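Local coordinates for protein phosphoribosylaminoimidazole carboxylase (Bombyx mori, PDB 4JA0) that probably catalyses two steps of de novo purine biosynthesis, pairing a SAICAR synthetase domain with an AIR carboxylase domain in one chain, at residues I42-D46 against K230-R234. Residues are numbered along the deposited sequence; the frame is centred on the assembly and turned at random.
Sequences ITAGD and KQVYR
Ile42 and Thr43 are the last two residues of strand 36-43, and the chain then runs as an extended loop along the first turn of helix 231-235, where residues 231-234 are helical (phi/psi near -65/-35) and Arg234 N donates to Lys230 O at 3.2 Å. Thr43 points its side chain toward that helix; in the t rotamer, its OG1 lies over one face of the Tyr233 ring, 3.7 Å from Tyr233 CD1. The carbonyl Thr43 O is 3.1 Å from Tyr233 OH, which is hydrogen-bonded to Asp52 OD2 on the adjacent strand 52-53. Ala44 turns its methyl away from the helix, yet its carbonyl accepts a hydrogen bond, Lys230 NZ to Ala44 O, of 3.1 Å. Gly45 (phi/psi -58/121) and Arg234 form the closest CA pair, 5.6 Å apart. Gly45 N sits at the edge of the Tyr233 ring, 3.0 Å from Tyr233 CE1, and Gly45 CA is 3.7 Å from Lys230 CE; a beta-carbon here would clash with the ring. The contact joins the N-terminal antiparallel sheet of the SAICAR synthetase region to a short helix that follows its second sheet, with helix 241-257 packing against Lys230 and Tyr233. At Asp46, chi1 of -40° brings the carboxylate into a salt-bridge network. Asp46 OD1 meets NZ of Lys230, whose four chi angles are all t, at 2.8 Å, while Asp46 OD2 accepts from both Arg234 NE and Arg234 NH2 at 3.0 Å, near the guanidinium plane (Arg234 chi1-chi3 m, t, t). Arg234 NH1 donates to Gln231 OE1 at 3.0 Å, an oxygen also bound by Arg217.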
ATOM      1  N   ILE A  42      -6.388  72.327 -10.050  1.00 32.69           N
ATOM      2  CA  ILE A  42      -7.512  72.679  -9.190  1.00 38.36           C
ATOM      3  C   ILE A  42      -7.706  71.620  -8.099  1.00 25.73           C
ATOM      4  O   ILE A  42      -7.383  70.448  -8.291  1.00 39.67           O
ATOM      5  CB  ILE A  42      -8.815  72.805 -10.000  1.00 20.44           C
ATOM      6  N   THR A  43      -8.279  72.029  -6.975  1.00 22.49           N
ATOM      7  CA  THR A  43      -8.559  71.111  -5.876  1.00 27.20           C
ATOM      8  C   THR A  43     -10.040  71.290  -5.488  1.00 39.10           C
ATOM      9  O   THR A  43     -10.462  72.352  -5.011  1.00 41.91           O
ATOM     10  CB  THR A  43      -7.541  71.311  -4.673  1.00 33.41           C
ATOM     11  OG1 THR A  43      -7.885  70.495  -3.536  1.00 26.02           O
ATOM     12  CG2 THR A  43      -7.434  72.780  -4.252  1.00 22.31           C
ATOM     13  N   ALA A  44     -10.821  70.233  -5.703  1.00 32.72           N
ATOM     14  CA  ALA A  44     -12.273  70.300  -5.598  1.00 35.47           C
ATOM     15  C   ALA A  44     -12.747  69.475  -4.427  1.00 42.76           C
ATOM     16  O   ALA A  44     -13.239  68.358  -4.599  1.00 50.76           O
ATOM     17  CB  ALA A  44     -12.939  69.818  -6.895  1.00 20.81           C
ATOM     18  N   GLY A  45     -12.583  70.034  -3.236  1.00 29.73           N
ATOM     19  CA  GLY A  45     -13.088  69.425  -2.024  1.00 29.31           C
ATOM     20  C   GLY A  45     -14.575  69.218  -2.131  1.00 41.37           C
ATOM     21  O   GLY A  45     -15.336  70.176  -2.328  1.00 26.32           O
ATOM     22  N   ASP A  46     -14.960  67.949  -1.998  1.00 56.06           N
ATOM     23  CA  ASP A  46     -16.320  67.473  -2.219  1.00 70.76           C
ATOM     24  C   ASP A  46     -17.395  68.405  -1.662  1.00 66.66           C
ATOM     25  O   ASP A  46     -17.296  68.896  -0.535  1.00 40.44           O
ATOM     26  CB  ASP A  46     -16.476  66.068  -1.627  1.00 42.60           C
ATOM     27  CG  ASP A  46     -15.264  65.197  -1.876  1.00 19.52           C
ATOM     28  OD1 ASP A  46     -14.518  65.458  -2.843  1.00 17.60           O
ATOM     29  OD2 ASP A  46     -15.057  64.242  -1.102  1.00 54.13           O
ATOM     30  N   LYS A 230      -6.229  64.570   1.172  1.00 30.79           N
ATOM     31  CA  LYS A 230      -7.197  65.619   0.852  1.00 30.46           C
ATOM     32  C   LYS A 230      -8.245  65.870   1.972  1.00 19.68           C
ATOM     33  O   LYS A 230      -9.135  66.710   1.833  1.00 17.68           O
ATOM     34  CB  LYS A 230      -7.877  65.244  -0.478  1.00 24.10           C
ATOM     35  CG  LYS A 230      -8.730  66.306  -1.148  1.00 35.58           C
ATOM     36  CD  LYS A 230      -9.726  65.636  -2.083  1.00 20.89           C
ATOM     37  CE  LYS A 230     -10.757  66.612  -2.590  1.00 12.85           C
ATOM     38  NZ  LYS A 230     -11.776  65.920  -3.420  1.00 47.89           N
ATOM     39  N   GLN A 231      -8.135  65.157   3.088  1.00 15.42           N
ATOM     40  CA  GLN A 231      -9.023  65.413   4.211  1.00 19.40           C
ATOM     41  C   GLN A 231      -8.649  66.742   4.873  1.00 26.56           C
ATOM     42  O   GLN A 231      -9.499  67.429   5.442  1.00 25.06           O
ATOM     43  CB  GLN A 231      -8.974  64.273   5.232  1.00 10.94           C
ATOM     44  CG  GLN A 231     -10.116  64.295   6.247  1.00 26.18           C
ATOM     45  CD  GLN A 231     -11.495  64.264   5.588  1.00 38.94           C
ATOM     46  OE1 GLN A 231     -11.685  63.618   4.555  1.00 29.78           O
ATOM     47  NE2 GLN A 231     -12.461  64.962   6.186  1.00 28.46           N
ATOM     48  N   VAL A 232      -7.369  67.094   4.794  1.00 21.41           N
ATOM     49  CA  VAL A 232      -6.881  68.357   5.332  1.00 22.97           C
ATOM     50  C   VAL A 232      -7.615  69.511   4.666  1.00 33.52           C
ATOM     51  O   VAL A 232      -8.043  70.472   5.326  1.00 14.38           O
ATOM     52  CB  VAL A 232      -5.360  68.508   5.112  1.00 13.74           C
ATOM     53  CG1 VAL A 232      -4.916  69.939   5.351  1.00 10.37           C
ATOM     54  CG2 VAL A 232      -4.598  67.556   6.022  1.00 37.07           C
ATOM     55  N   TYR A 233      -7.779  69.394   3.351  1.00 17.94           N
ATOM     56  CA  TYR A 233      -8.486  70.412   2.586  1.00 23.49           C
ATOM     57  C   TYR A 233      -9.997  70.417   2.905  1.00 18.91           C
ATOM     58  O   TYR A 233     -10.608  71.480   3.006  1.00 39.62           O
ATOM     59  CB  TYR A 233      -8.223  70.214   1.086  1.00 23.24           C
ATOM     60  CG  TYR A 233      -8.990  71.164   0.192  1.00 31.92           C
ATOM     61  CD1 TYR A 233     -10.071  70.721  -0.560  1.00 22.04           C
ATOM     62  CD2 TYR A 233      -8.640  72.512   0.109  1.00 17.58           C
ATOM     63  CE1 TYR A 233     -10.770  71.588  -1.376  1.00 18.41           C
ATOM     64  CE2 TYR A 233      -9.344  73.392  -0.713  1.00 17.53           C
ATOM     65  CZ  TYR A 233     -10.411  72.918  -1.453  1.00 27.85           C
ATOM     66  OH  TYR A 233     -11.128  73.762  -2.276  1.00 21.77           O
ATOM     67  N   ARG A 234     -10.594  69.243   3.087  1.00 19.54           N
ATOM     68  CA  ARG A 234     -12.015  69.164   3.427  1.00 28.16           C
ATOM     69  C   ARG A 234     -12.329  69.813   4.774  1.00 34.69           C
ATOM     70  O   ARG A 234     -13.374  70.448   4.938  1.00 41.07           O
ATOM     71  CB  ARG A 234     -12.490  67.712   3.459  1.00 19.12           C
ATOM     72  CG  ARG A 234     -12.515  67.024   2.121  1.00 13.76           C
ATOM     73  CD  ARG A 234     -13.017  65.597   2.270  1.00 35.49           C
ATOM     74  NE  ARG A 234     -13.000  64.879   0.996  1.00 62.57           N
ATOM     75  CZ  ARG A 234     -12.169  63.883   0.701  1.00 37.12           C
ATOM     76  NH1 ARG A 234     -11.278  63.460   1.595  1.00 23.88           N
ATOM     77  NH2 ARG A 234     -12.237  63.305  -0.493  1.00 42.50           N
TER